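Local structure of selenium-binding protein (Sulfolobus tokodaii, 2ECE) at residues A[343-348]-A[381-386]; A[396-401]-A[445-450]; A[418-423]-A[430-435]. The protein is a beta-propeller protein of unestablished function that may bind selenium. One frame throughout, in Å; residues are numbered along the deposited sequence.

Interaction 1 (A[343-348]-A[381-386]); sequences GEVRQY and GAPQML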
ATOM      1  N   GLY A 343      -0.762   5.927 -16.711  1.00 24.98           N
ATOM      2  CA  GLY A 343      -1.897   5.023 -16.819  1.00 24.99           C
ATOM      3  C   GLY A 343      -1.548   3.586 -17.171  1.00 25.91           C
ATOM      4  O   GLY A 343      -2.047   3.041 -18.159  1.00 26.62           O
ATOM      5  N   GLU A 344      -0.708   2.953 -16.356  1.00 26.50           N
ATOM      6  CA  GLU A 344      -0.312   1.576 -16.630  1.00 25.91           C
ATOM      7  C   GLU A 344      -0.042   0.746 -15.377  1.00 26.12           C
ATOM      8  O   GLU A 344       0.110   1.273 -14.272  1.00 23.10           O
ATOM      9  CB  GLU A 344       0.976   1.541 -17.470  1.00 26.77           C
ATOM     10  CG  GLU A 344       0.968   2.302 -18.794  1.00 28.31           C
ATOM     11  CD  GLU A 344       2.342   2.292 -19.472  1.00 30.30           C
ATOM     12  OE1 GLU A 344       3.299   1.746 -18.878  1.00 31.66           O
ATOM     13  OE2 GLU A 344       2.471   2.831 -20.590  1.00 29.22           O
ATOM     14  N   VAL A 345      -0.003  -0.564 -15.582  1.00 24.55           N
ATOM     15  CA  VAL A 345       0.363  -1.517 -14.551  1.00 23.34           C
ATOM     16  C   VAL A 345       1.381  -2.323 -15.337  1.00 23.98           C
ATOM     17  O   VAL A 345       1.099  -2.755 -16.461  1.00 23.85           O
ATOM     18  CB  VAL A 345      -0.780  -2.465 -14.121  1.00 22.71           C
ATOM     19  CG1 VAL A 345      -0.221  -3.511 -13.165  1.00 21.28           C
ATOM     20  CG2 VAL A 345      -1.891  -1.691 -13.422  1.00 20.68           C
ATOM     21  N   ARG A 346       2.573  -2.486 -14.775  1.00 24.88           N
ATOM     22  CA  ARG A 346       3.630  -3.237 -15.431  1.00 24.97           C
ATOM     23  C   ARG A 346       4.045  -4.426 -14.580  1.00 27.50           C
ATOM     24  O   ARG A 346       3.846  -4.437 -13.358  1.00 26.29           O
ATOM     25  CB  ARG A 346       4.854  -2.348 -15.666  1.00 25.04           C
ATOM     26  CG  ARG A 346       4.608  -1.155 -16.568  1.00 24.61           C
ATOM     27  CD  ARG A 346       5.903  -0.397 -16.815  1.00 25.35           C
ATOM     28  NE  ARG A 346       5.715   0.719 -17.737  1.00 24.85           N
ATOM     29  CZ  ARG A 346       6.706   1.401 -18.299  1.00 23.96           C
ATOM     30  NH1 ARG A 346       7.968   1.088 -18.039  1.00 22.85           N
ATOM     31  NH2 ARG A 346       6.432   2.395 -19.130  1.00 25.69           N
ATOM     32  N   GLN A 347       4.624  -5.423 -15.241  1.00 26.96           N
ATOM     33  CA  GLN A 347       5.114  -6.623 -14.586  1.00 26.61           C
ATOM     34  C   GLN A 347       6.588  -6.756 -14.949  1.00 27.91           C
ATOM     35  O   GLN A 347       6.939  -6.810 -16.125  1.00 29.87           O
ATOM     36  CB  GLN A 347       4.361  -7.860 -15.080  1.00 24.77           C
ATOM     37  CG  GLN A 347       4.947  -9.173 -14.575  1.00 23.36           C
ATOM     38  CD  GLN A 347       4.436 -10.379 -15.341  1.00 25.11           C
ATOM     39  OE1 GLN A 347       3.768 -11.254 -14.783  1.00 27.08           O
ATOM     40  NE2 GLN A 347       4.745 -10.430 -16.627  1.00 25.01           N
ATOM     41  N   TYR A 348       7.452  -6.791 -13.941  1.00 28.37           N
ATOM     42  CA  TYR A 348       8.879  -6.936 -14.181  1.00 28.20           C
ATOM     43  C   TYR A 348       9.374  -8.262 -13.624  1.00 28.76           C
ATOM     44  O   TYR A 348       9.121  -8.592 -12.464  1.00 26.94           O
ATOM     45  CB  TYR A 348       9.673  -5.807 -13.524  1.00 27.26           C
ATOM     46  CG  TYR A 348       9.584  -4.473 -14.216  1.00 27.19           C
ATOM     47  CD1 TYR A 348       8.486  -3.638 -14.027  1.00 27.09           C
ATOM     48  CD2 TYR A 348      10.608  -4.038 -15.062  1.00 28.51           C
ATOM     49  CE1 TYR A 348       8.409  -2.395 -14.660  1.00 27.76           C
ATOM     50  CE2 TYR A 348      10.543  -2.801 -15.700  1.00 28.33           C
ATOM     51  CZ  TYR A 348       9.440  -1.983 -15.494  1.00 30.01           C
ATOM     52  OH  TYR A 348       9.370  -0.756 -16.117  1.00 30.24           O
ATOM     53  N   GLY A 381      -9.087   8.500 -13.456  1.00 24.19           N
ATOM     54  CA  GLY A 381      -7.867   8.250 -12.712  1.00 25.11           C
ATOM     55  C   GLY A 381      -6.951   7.293 -13.452  1.00 24.39           C
ATOM     56  O   GLY A 381      -6.899   7.304 -14.688  1.00 22.38           O
ATOM     57  N   ALA A 382      -6.233   6.461 -12.701  1.00 23.30           N
ATOM     58  CA  ALA A 382      -5.302   5.500 -13.286  1.00 21.63           C
ATOM     59  C   ALA A 382      -4.968   4.440 -12.237  1.00 22.00           C
ATOM     60  O   ALA A 382      -5.427   4.527 -11.100  1.00 21.38           O
ATOM     61  CB  ALA A 382      -4.039   6.219 -13.727  1.00 21.58           C
ATOM     62  N   PRO A 383      -4.179   3.417 -12.611  1.00 22.62           N
ATOM     63  CA  PRO A 383      -3.833   2.382 -11.628  1.00 21.54           C
ATOM     64  C   PRO A 383      -3.064   3.006 -10.465  1.00 20.53           C
ATOM     65  O   PRO A 383      -2.236   3.894 -10.664  1.00 18.79           O
ATOM     66  CB  PRO A 383      -2.956   1.427 -12.424  1.00 22.50           C
ATOM     67  CG  PRO A 383      -3.465   1.579 -13.829  1.00 22.11           C
ATOM     68  CD  PRO A 383      -3.643   3.072 -13.941  1.00 22.06           C
ATOM     69  N   GLN A 384      -3.445   2.644  -9.248  1.00 19.23           N
ATOM     70  CA  GLN A 384      -2.742   3.129  -8.070  1.00 16.89           C
ATOM     71  C   GLN A 384      -2.353   1.921  -7.206  1.00 16.70           C
ATOM     72  O   GLN A 384      -1.295   1.319  -7.401  1.00 16.62           O
ATOM     73  CB  GLN A 384      -3.640   4.110  -7.322  1.00 18.13           C
ATOM     74  CG  GLN A 384      -2.919   5.143  -6.484  1.00 16.73           C
ATOM     75  CD  GLN A 384      -2.156   4.529  -5.323  1.00 19.42           C
ATOM     76  OE1 GLN A 384      -1.022   4.074  -5.479  1.00 18.51           O
ATOM     77  NE2 GLN A 384      -2.785   4.503  -4.152  1.00 17.19           N
ATOM     78  N   MET A 385      -3.224   1.543  -6.280  1.00 16.30           N
ATOM     79  CA  MET A 385      -2.936   0.399  -5.426  1.00 16.46           C
ATOM     80  C   MET A 385      -3.103  -0.898  -6.201  1.00 17.80           C
ATOM     81  O   MET A 385      -3.974  -1.016  -7.062  1.00 16.34           O
ATOM     82  CB  MET A 385      -3.846   0.363  -4.194  1.00 18.85           C
ATOM     83  CG  MET A 385      -3.451   1.329  -3.093  1.00 20.27           C
ATOM     84  SD  MET A 385      -1.688   1.334  -2.721  1.00 24.59           S
ATOM     85  CE  MET A 385      -1.485  -0.250  -1.876  1.00 24.20           C
ATOM     86  N   LEU A 386      -2.249  -1.866  -5.884  1.00 16.38           N
ATOM     87  CA  LEU A 386      -2.278  -3.175  -6.523  1.00 17.69           C
ATOM     88  C   LEU A 386      -2.258  -4.242  -5.442  1.00 17.54           C
ATOM     89  O   LEU A 386      -1.786  -4.000  -4.327  1.00 18.77           O
ATOM     90  CB  LEU A 386      -1.027  -3.390  -7.387  1.00 16.27           C
ATOM     91  CG  LEU A 386      -0.628  -2.389  -8.468  1.00 13.73           C
ATOM     92  CD1 LEU A 386       0.771  -2.715  -8.984  1.00 15.63           C
ATOM     93  CD2 LEU A 386      -1.643  -2.443  -9.599  1.00 17.34           C
TER
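Val345 holds CG1 anti to its backbone N (chi1 173°), which sets CG2 anti to the carbonyl carbon. Leu386 has CG anti to its own carbonyl carbon (chi1 -54°), and its CD2 branch meets the valine. Both valine methyls share in the contact. Val345 CG2 presses on the ring of Pro383, 3.4 Å from Pro383 CB, tighter than usual van der Waals packing. The two side chains cross obliquely there. Val345 and Leu386 instead meet tip to tip, with Val345 CG2 3.9 Å from Leu386 CD2. The proline ring also lies along the backbone of residues 343-344. Pro383 CB is 3.6 Å from Glu344 O, and Pro383 CD faces the start of the strand.

Next to it, Ala382 CB packs 3.9 Å from Gly343 CA. At the backbone angles of Gly343 a CB would be jammed against the carbonyl oxygen of the residue before, which calls for glycine. Gly343 and Glu344 form a G1 beta bulge opposite Leu339.

Glu344 points away from 381-386. Its OE1 takes two bonds from Arg346, with Arg346 NE 2.9 Å from Glu344 OE1 and Arg346 NH2 alongside, a side-on salt bridge in the guanidinium plane. Glu344 OE2 bonds to His369. Arg346 NH1 also donates to Tyr348 OH, so the guanidinium is fixed along its edge.

The packing joins two neighbouring sheets of the propeller. Strand 344-349 lies between strands 334-339 and 357-363. Residues 381-385 lead into strand 386-388 of the next sheet, where Val397 of strand 394-398 touches Val345, Pro383 and Leu386.

Interaction 2 (A[396-401]-A[445-450]); sequences YVTNSL and HQVRLS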
ATOM      1  N   TYR A 396      -5.262  -7.365  -8.589  1.00 21.11           N
ATOM      2  CA  TYR A 396      -6.406  -6.481  -8.435  1.00 19.70           C
ATOM      3  C   TYR A 396      -5.881  -5.049  -8.449  1.00 19.76           C
ATOM      4  O   TYR A 396      -4.824  -4.765  -7.891  1.00 18.81           O
ATOM      5  CB  TYR A 396      -7.132  -6.812  -7.138  1.00 20.32           C
ATOM      6  CG  TYR A 396      -7.710  -8.215  -7.141  1.00 22.24           C
ATOM      7  CD1 TYR A 396      -8.954  -8.474  -7.713  1.00 22.37           C
ATOM      8  CD2 TYR A 396      -6.989  -9.294  -6.618  1.00 21.40           C
ATOM      9  CE1 TYR A 396      -9.470  -9.770  -7.764  1.00 22.21           C
ATOM     10  CE2 TYR A 396      -7.499 -10.598  -6.666  1.00 21.26           C
ATOM     11  CZ  TYR A 396      -8.737 -10.826  -7.238  1.00 21.32           C
ATOM     12  OH  TYR A 396      -9.259 -12.102  -7.264  1.00 22.50           O
ATOM     13  N   VAL A 397      -6.624  -4.153  -9.090  1.00 19.68           N
ATOM     14  CA  VAL A 397      -6.194  -2.767  -9.232  1.00 19.14           C
ATOM     15  C   VAL A 397      -7.275  -1.740  -8.894  1.00 18.49           C
ATOM     16  O   VAL A 397      -8.409  -1.864  -9.362  1.00 18.79           O
ATOM     17  CB  VAL A 397      -5.755  -2.501 -10.692  1.00 19.98           C
ATOM     18  CG1 VAL A 397      -5.052  -1.158 -10.792  1.00 18.55           C
ATOM     19  CG2 VAL A 397      -4.864  -3.641 -11.195  1.00 17.48           C
ATOM     20  N   THR A 398      -6.932  -0.745  -8.073  1.00 16.36           N
ATOM     21  CA  THR A 398      -7.870   0.337  -7.744  1.00 16.99           C
ATOM     22  C   THR A 398      -7.215   1.646  -8.218  1.00 16.74           C
ATOM     23  O   THR A 398      -6.050   1.634  -8.620  1.00 17.70           O
ATOM     24  CB  THR A 398      -8.227   0.396  -6.243  1.00 15.94           C
ATOM     25  OG1 THR A 398      -7.036   0.561  -5.461  1.00 16.64           O
ATOM     26  CG2 THR A 398      -8.972  -0.878  -5.839  1.00 18.07           C
ATOM     27  N   ASN A 399      -7.919   2.770  -8.132  1.00 15.83           N
ATOM     28  CA  ASN A 399      -7.385   4.003  -8.730  1.00 18.21           C
ATOM     29  C   ASN A 399      -7.215   5.309  -7.966  1.00 19.09           C
ATOM     30  O   ASN A 399      -6.828   6.316  -8.568  1.00 20.23           O
ATOM     31  CB  ASN A 399      -8.218   4.302  -9.976  1.00 17.78           C
ATOM     32  CG  ASN A 399      -9.678   4.557  -9.641  1.00 21.09           C
ATOM     33  OD1 ASN A 399     -10.229   3.949  -8.716  1.00 19.32           O
ATOM     34  ND2 ASN A 399     -10.314   5.453 -10.391  1.00 18.59           N
ATOM     35  N   SER A 400      -7.502   5.324  -6.671  1.00 19.51           N
ATOM     36  CA  SER A 400      -7.365   6.549  -5.901  1.00 19.42           C
ATOM     37  C   SER A 400      -6.064   6.591  -5.101  1.00 20.78           C
ATOM     38  O   SER A 400      -5.628   5.578  -4.566  1.00 19.60           O
ATOM     39  CB  SER A 400      -8.560   6.700  -4.963  1.00 17.88           C
ATOM     40  OG  SER A 400      -8.382   7.815  -4.113  1.00 21.31           O
ATOM     41  N   LEU A 401      -5.459   7.776  -5.016  1.00 20.36           N
ATOM     42  CA  LEU A 401      -4.209   7.959  -4.284  1.00 19.42           C
ATOM     43  C   LEU A 401      -4.457   8.656  -2.946  1.00 19.78           C
ATOM     44  O   LEU A 401      -4.108   8.140  -1.884  1.00 17.61           O
ATOM     45  CB  LEU A 401      -3.218   8.792  -5.116  1.00 18.61           C
ATOM     46  CG  LEU A 401      -1.871   9.132  -4.459  1.00 21.16           C
ATOM     47  CD1 LEU A 401      -1.096   7.850  -4.181  1.00 19.97           C
ATOM     48  CD2 LEU A 401      -1.061  10.057  -5.364  1.00 21.74           C
ATOM     49  N   HIS A 445      -9.245   2.244  -2.610  1.00 17.83           N
ATOM     50  CA  HIS A 445      -7.823   2.226  -2.296  1.00 17.14           C
ATOM     51  C   HIS A 445      -7.279   0.807  -2.074  1.00 17.50           C
ATOM     52  O   HIS A 445      -7.378  -0.050  -2.958  1.00 18.71           O
ATOM     53  CB  HIS A 445      -7.528   3.109  -1.073  1.00 16.12           C
ATOM     54  CG  HIS A 445      -6.143   3.680  -1.069  1.00 17.79           C
ATOM     55  ND1 HIS A 445      -5.845   4.905  -1.627  1.00 19.06           N
ATOM     56  CD2 HIS A 445      -4.962   3.157  -0.661  1.00 17.18           C
ATOM     57  CE1 HIS A 445      -4.542   5.112  -1.566  1.00 18.38           C
ATOM     58  NE2 HIS A 445      -3.982   4.066  -0.985  1.00 19.64           N
ATOM     59  N   GLN A 446      -6.719   0.540  -0.901  1.00 17.26           N
ATOM     60  CA  GLN A 446      -6.127  -0.780  -0.673  1.00 17.76           C
ATOM     61  C   GLN A 446      -7.089  -1.957  -0.690  1.00 16.63           C
ATOM     62  O   GLN A 446      -8.237  -1.858  -0.264  1.00 14.92           O
ATOM     63  CB  GLN A 446      -5.327  -0.803   0.629  1.00 17.37           C
ATOM     64  CG  GLN A 446      -4.466  -2.062   0.762  1.00 20.70           C
ATOM     65  CD  GLN A 446      -3.335  -1.887   1.742  1.00 21.76           C
ATOM     66  OE1 GLN A 446      -3.550  -1.493   2.894  1.00 20.17           O
ATOM     67  NE2 GLN A 446      -2.119  -2.179   1.298  1.00 20.56           N
ATOM     68  N   VAL A 447      -6.592  -3.078  -1.196  1.00 16.46           N
ATOM     69  CA  VAL A 447      -7.369  -4.304  -1.289  1.00 18.19           C
ATOM     70  C   VAL A 447      -6.717  -5.396  -0.448  1.00 17.40           C
ATOM     71  O   VAL A 447      -5.504  -5.576  -0.497  1.00 18.11           O
ATOM     72  CB  VAL A 447      -7.450  -4.784  -2.764  1.00 18.15           C
ATOM     73  CG1 VAL A 447      -8.116  -6.150  -2.849  1.00 16.83           C
ATOM     74  CG2 VAL A 447      -8.230  -3.774  -3.591  1.00 17.58           C
ATOM     75  N   ARG A 448      -7.520  -6.105   0.338  1.00 19.07           N
ATOM     76  CA  ARG A 448      -7.014  -7.213   1.140  1.00 18.72           C
ATOM     77  C   ARG A 448      -7.843  -8.436   0.771  1.00 19.14           C
ATOM     78  O   ARG A 448      -9.066  -8.431   0.908  1.00 18.57           O
ATOM     79  CB  ARG A 448      -7.132  -6.936   2.650  1.00 19.76           C
ATOM     80  CG  ARG A 448      -5.781  -6.652   3.330  1.00 20.38           C
ATOM     81  CD  ARG A 448      -5.260  -5.255   2.982  1.00 24.06           C
ATOM     82  NE  ARG A 448      -3.844  -5.053   3.302  1.00 24.97           N
ATOM     83  CZ  ARG A 448      -2.835  -5.506   2.564  1.00 26.94           C
ATOM     84  NH1 ARG A 448      -3.074  -6.195   1.455  1.00 26.03           N
ATOM     85  NH2 ARG A 448      -1.584  -5.261   2.929  1.00 27.72           N
ATOM     86  N   LEU A 449      -7.174  -9.479   0.296  1.00 18.65           N
ATOM     87  CA  LEU A 449      -7.868 -10.696  -0.104  1.00 20.53           C
ATOM     88  C   LEU A 449      -8.073 -11.645   1.076  1.00 21.47           C
ATOM     89  O   LEU A 449      -7.175 -11.833   1.899  1.00 21.27           O
ATOM     90  CB  LEU A 449      -7.075 -11.401  -1.209  1.00 20.02           C
ATOM     91  CG  LEU A 449      -6.703 -10.530  -2.417  1.00 19.32           C
ATOM     92  CD1 LEU A 449      -5.820 -11.330  -3.375  1.00 17.93           C
ATOM     93  CD2 LEU A 449      -7.975 -10.051  -3.118  1.00 18.88           C
ATOM     94  N   SER A 450      -9.260 -12.234   1.164  1.00 22.53           N
ATOM     95  CA  SER A 450      -9.550 -13.171   2.242  1.00 24.65           C
ATOM     96  C   SER A 450      -8.499 -14.281   2.192  1.00 26.18           C
ATOM     97  O   SER A 450      -8.196 -14.802   1.124  1.00 24.58           O
ATOM     98  CB  SER A 450     -10.953 -13.764   2.071  1.00 26.48           C
ATOM     99  OG  SER A 450     -11.094 -14.406   0.812  1.00 26.76           O
TER
HETATM  100  O   HOH W   1      -7.415   6.791  -1.839  1.00 25.46           O
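Tyr396 starts the contact. Its first side-chain bond points toward strand 445-449, and CG stands anti to the carbonyl carbon (chi1 -63°). The CD2-CE2 side of the ring meets the fork of Leu449, and Tyr396 CE2 lies 3.6 Å from Leu449 CD2. The ring and the leucine cross obliquely. The phenol OH bonds to Glu25.

Thr398 comes next on the same side of the strand. Its OG1 sits between the backbone N and the carbonyl carbon (chi1 58°), the crowded position. From there it donates a short hydrogen bond to the backbone, with Thr398 OG1 2.6 Å from His445 O. The hydroxyl reaches the carbonyl from above its plane. The same torsion sets the methyl beside Val447, so that Thr398 CG2 is 3.7 Å from Val447 CG2. One side chain thus meets the facing strand through both its polar and its apolar branch.

At Ser400 the contact passes to the imidazole of His445. One water joins the two side chains, 2.7 Å from Ser400 OG, to which it donates, and 2.5 Å from His445 ND1. Ser400 OG also bonds to Asp406. The carbonyl of Leu401 ends the walk: Leu401 O lies near the plane of the imidazole at its edge, 3.1 Å from His445 CE1. All these groups are buried.

The strands run nearly antiparallel, at 157°, but their axes stay 7.2 Å apart, so they face each other from separate sheets. Strand 394-398 lies between 386-388 and 417-423. Strand 443-449 borders 27-33 in the next sheet, where Ala28 and Val30 touch Val447.

Interaction 3 (A[418-423]-A[430-435]); sequences MVKLNA and EIDKEF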
ATOM      1  N   MET A 418     -12.415  -1.165  -9.604  1.00 21.63           N
ATOM      2  CA  MET A 418     -11.480  -2.222  -9.274  1.00 22.47           C
ATOM      3  C   MET A 418     -11.408  -3.103 -10.498  1.00 21.81           C
ATOM      4  O   MET A 418     -12.421  -3.609 -10.984  1.00 20.33           O
ATOM      5  CB  MET A 418     -11.917  -3.050  -8.071  1.00 22.92           C
ATOM      6  CG  MET A 418     -10.950  -4.207  -7.834  1.00 24.42           C
ATOM      7  SD  MET A 418     -10.907  -4.882  -6.180  1.00 27.61           S
ATOM      8  CE  MET A 418     -12.534  -5.521  -6.076  1.00 19.66           C
ATOM      9  N   VAL A 419     -10.196  -3.251 -11.003  1.00 21.52           N
ATOM     10  CA  VAL A 419      -9.950  -4.041 -12.187  1.00 22.94           C
ATOM     11  C   VAL A 419      -9.150  -5.281 -11.834  1.00 24.73           C
ATOM     12  O   VAL A 419      -8.348  -5.265 -10.890  1.00 23.95           O
ATOM     13  CB  VAL A 419      -9.174  -3.193 -13.217  1.00 23.37           C
ATOM     14  CG1 VAL A 419      -8.425  -4.084 -14.193  1.00 24.02           C
ATOM     15  CG2 VAL A 419     -10.144  -2.281 -13.961  1.00 21.31           C
ATOM     16  N   LYS A 420      -9.384  -6.360 -12.577  1.00 24.23           N
ATOM     17  CA  LYS A 420      -8.645  -7.589 -12.356  1.00 23.54           C
ATOM     18  C   LYS A 420      -7.772  -7.864 -13.569  1.00 23.59           C
ATOM     19  O   LYS A 420      -8.211  -7.723 -14.713  1.00 23.27           O
ATOM     20  CB  LYS A 420      -9.573  -8.782 -12.117  1.00 23.45           C
ATOM     21  CG  LYS A 420      -8.782 -10.076 -11.932  1.00 24.51           C
ATOM     22  CD  LYS A 420      -9.593 -11.225 -11.336  1.00 28.59           C
ATOM     23  CE  LYS A 420     -10.404 -11.986 -12.375  1.00 27.12           C
ATOM     24  NZ  LYS A 420     -10.934 -13.271 -11.814  1.00 23.82           N
ATOM     25  N   LEU A 421      -6.528  -8.235 -13.303  1.00 23.51           N
ATOM     26  CA  LEU A 421      -5.574  -8.551 -14.352  1.00 23.90           C
ATOM     27  C   LEU A 421      -5.220 -10.021 -14.194  1.00 25.69           C
ATOM     28  O   LEU A 421      -5.195 -10.542 -13.082  1.00 24.79           O
ATOM     29  CB  LEU A 421      -4.306  -7.711 -14.193  1.00 23.11           C
ATOM     30  CG  LEU A 421      -4.442  -6.189 -14.134  1.00 23.57           C
ATOM     31  CD1 LEU A 421      -3.060  -5.564 -14.002  1.00 22.58           C
ATOM     32  CD2 LEU A 421      -5.134  -5.685 -15.395  1.00 23.54           C
ATOM     33  N   ASN A 422      -4.963 -10.694 -15.307  1.00 26.75           N
ATOM     34  CA  ASN A 422      -4.585 -12.096 -15.267  1.00 28.47           C
ATOM     35  C   ASN A 422      -3.093 -12.114 -15.570  1.00 28.36           C
ATOM     36  O   ASN A 422      -2.671 -11.728 -16.658  1.00 27.96           O
ATOM     37  CB  ASN A 422      -5.370 -12.885 -16.316  1.00 28.80           C
ATOM     38  CG  ASN A 422      -6.849 -12.991 -15.976  1.00 29.88           C
ATOM     39  OD1 ASN A 422      -7.710 -12.666 -16.794  1.00 32.42           O
ATOM     40  ND2 ASN A 422      -7.151 -13.455 -14.765  1.00 28.52           N
ATOM     41  N   ALA A 423      -2.292 -12.528 -14.592  1.00 29.24           N
ATOM     42  CA  ALA A 423      -0.844 -12.560 -14.766  1.00 30.76           C
ATOM     43  C   ALA A 423      -0.350 -13.957 -15.115  1.00 31.80           C
ATOM     44  O   ALA A 423      -0.799 -14.953 -14.539  1.00 32.95           O
ATOM     45  CB  ALA A 423      -0.156 -12.063 -13.505  1.00 29.66           C
ATOM     46  N   GLU A 430      -2.567  -9.516 -18.715  1.00 30.85           N
ATOM     47  CA  GLU A 430      -3.772  -9.208 -19.488  1.00 32.31           C
ATOM     48  C   GLU A 430      -4.869  -8.665 -18.577  1.00 31.73           C
ATOM     49  O   GLU A 430      -4.937  -9.014 -17.398  1.00 31.56           O
ATOM     50  CB  GLU A 430      -4.316 -10.463 -20.182  1.00 34.28           C
ATOM     51  CG  GLU A 430      -3.424 -11.080 -21.257  1.00 37.48           C
ATOM     52  CD  GLU A 430      -3.247 -10.181 -22.468  1.00 38.97           C
ATOM     53  OE1 GLU A 430      -4.200  -9.449 -22.817  1.00 37.30           O
ATOM     54  OE2 GLU A 430      -2.155 -10.222 -23.078  1.00 41.15           O
ATOM     55  N   ILE A 431      -5.731  -7.819 -19.129  1.00 30.21           N
ATOM     56  CA  ILE A 431      -6.845  -7.262 -18.370  1.00 29.64           C
ATOM     57  C   ILE A 431      -7.993  -8.258 -18.451  1.00 29.93           C
ATOM     58  O   ILE A 431      -8.360  -8.693 -19.540  1.00 30.35           O
ATOM     59  CB  ILE A 431      -7.344  -5.930 -18.975  1.00 28.51           C
ATOM     60  CG1 ILE A 431      -6.218  -4.900 -19.003  1.00 26.36           C
ATOM     61  CG2 ILE A 431      -8.511  -5.401 -18.169  1.00 28.96           C
ATOM     62  CD1 ILE A 431      -6.545  -3.677 -19.851  1.00 23.45           C
ATOM     63  N   ASP A 432      -8.558  -8.639 -17.314  1.00 30.40           N
ATOM     64  CA  ASP A 432      -9.681  -9.560 -17.354  1.00 31.01           C
ATOM     65  C   ASP A 432     -10.849  -8.727 -17.867  1.00 32.06           C
ATOM     66  O   ASP A 432     -11.174  -7.693 -17.291  1.00 31.08           O
ATOM     67  CB  ASP A 432     -10.010 -10.097 -15.965  1.00 32.11           C
ATOM     68  CG  ASP A 432     -10.989 -11.250 -16.012  1.00 34.11           C
ATOM     69  OD1 ASP A 432     -10.548 -12.387 -16.267  1.00 37.07           O
ATOM     70  OD2 ASP A 432     -12.200 -11.023 -15.815  1.00 34.08           O
ATOM     71  N   LYS A 433     -11.469  -9.175 -18.952  1.00 33.07           N
ATOM     72  CA  LYS A 433     -12.587  -8.455 -19.551  1.00 34.42           C
ATOM     73  C   LYS A 433     -13.873  -8.543 -18.731  1.00 33.20           C
ATOM     74  O   LYS A 433     -14.585  -7.551 -18.573  1.00 33.20           O
ATOM     75  CB  LYS A 433     -12.849  -8.991 -20.966  1.00 36.34           C
ATOM     76  CG  LYS A 433     -13.980  -8.288 -21.705  1.00 40.36           C
ATOM     77  CD  LYS A 433     -14.496  -9.146 -22.854  1.00 44.89           C
ATOM     78  CE  LYS A 433     -15.656  -8.476 -23.581  1.00 46.03           C
ATOM     79  NZ  LYS A 433     -16.801  -8.169 -22.669  1.00 47.13           N
ATOM     80  N   GLU A 434     -14.156  -9.727 -18.199  1.00 33.44           N
ATOM     81  CA  GLU A 434     -15.375  -9.964 -17.433  1.00 33.85           C
ATOM     82  C   GLU A 434     -15.483  -9.282 -16.067  1.00 32.47           C
ATOM     83  O   GLU A 434     -16.542  -8.756 -15.717  1.00 32.99           O
ATOM     84  CB  GLU A 434     -15.585 -11.470 -17.256  1.00 38.54           C
ATOM     85  CG  GLU A 434     -15.245 -12.292 -18.497  1.00 44.41           C
ATOM     86  CD  GLU A 434     -13.763 -12.625 -18.591  1.00 47.95           C
ATOM     87  OE1 GLU A 434     -13.285 -13.468 -17.796  1.00 50.55           O
ATOM     88  OE2 GLU A 434     -13.071 -12.042 -19.456  1.00 50.08           O
ATOM     89  N   PHE A 435     -14.397  -9.289 -15.297  1.00 30.72           N
ATOM     90  CA  PHE A 435     -14.410  -8.696 -13.959  1.00 27.78           C
ATOM     91  C   PHE A 435     -14.343  -7.170 -13.915  1.00 26.13           C
ATOM     92  O   PHE A 435     -13.534  -6.552 -14.606  1.00 24.74           O
ATOM     93  CB  PHE A 435     -13.259  -9.275 -13.120  1.00 27.79           C
ATOM     94  CG  PHE A 435     -13.290  -8.857 -11.677  1.00 27.25           C
ATOM     95  CD1 PHE A 435     -12.742  -7.640 -11.275  1.00 27.40           C
ATOM     96  CD2 PHE A 435     -13.903  -9.665 -10.724  1.00 26.12           C
ATOM     97  CE1 PHE A 435     -12.807  -7.232  -9.933  1.00 27.58           C
ATOM     98  CE2 PHE A 435     -13.976  -9.269  -9.385  1.00 28.32           C
ATOM     99  CZ  PHE A 435     -13.428  -8.051  -8.989  1.00 26.04           C
TER
HETATM  100  O   HOH W   2     -11.168  -6.142 -14.958  1.00 20.44           O
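A beta hairpin of strands 417-423 and 429-438 makes this contact, on the outer side of one sheet of the propeller. Asn422 and Glu430 are an antiparallel hydrogen-bonded pair. Asn422 N donates to Glu430 O at 2.7 Å, and Glu430 N donates back to Asn422 O. Leu421 and Ile431 form the adjoining non-hydrogen-bonded pair. Their side chains lie side by side on one face, with Leu421 CD2 3.8 Å from Ile431 CG1. A third backbone bond follows, from Asp432 N to Lys420 O at 2.8 Å, nearly straight at 160° and in the carbonyl plane.

The chain then turns a corner at 433 and 434. Asp432 holds its CG anti to the backbone N (chi1 -169°), which lets OD2 turn back over the corner. Phe435 N donates to the anti lone pair of Asp432 OD2 at 2.8 Å, an Asx motif. An alanine here in place of Asp432 would remove this acceptor and would probably loosen the corner that sets Phe435 in place.

A buried lysine packs beside both residues. Lys420 CB lies 3.5 Å from Phe435 CD1, and its chain bends at chi3 to run alongside Asp432. Lys420 NZ stops 4.6 Å from Asp432 OD1, too far for a salt bridge, and bonds to Tyr57. The charges would probably still attract. Met418 CE meets the Phe435 ring at its edge, in plane, 4.0 Å from Phe435 CZ. A water takes the N-H of Lys420 and lies between it and the carbonyls of Asp432 and Phe435, which flank the corner. The hairpin supplies the two outer strands of a four-stranded antiparallel propeller blade; here the last strand is interrupted by a bend.

How the interactions relate
The three contacts cluster in one part of the propeller, their centres 11 to 13 Å apart. All involve the sheet of strands 386-388, 394-398, 417-423 and 429-438. Interaction 1 ties it to the sheet before it in the chain. Interaction 2 ties it to the sheet in which strand 443-449 pairs with the N-terminal strand 27-33. Interaction 3 builds its outer hairpin. Interaction 1 closes before the others open, and interaction 3 is nested inside the loop closed by interaction 2. Probable hydrogen bonds join neighbours, from Gln384 N to Thr398 O and from Val397 N to Val419 O. This sheet is therefore packed against both neighbours near the point where the chain closes the ring.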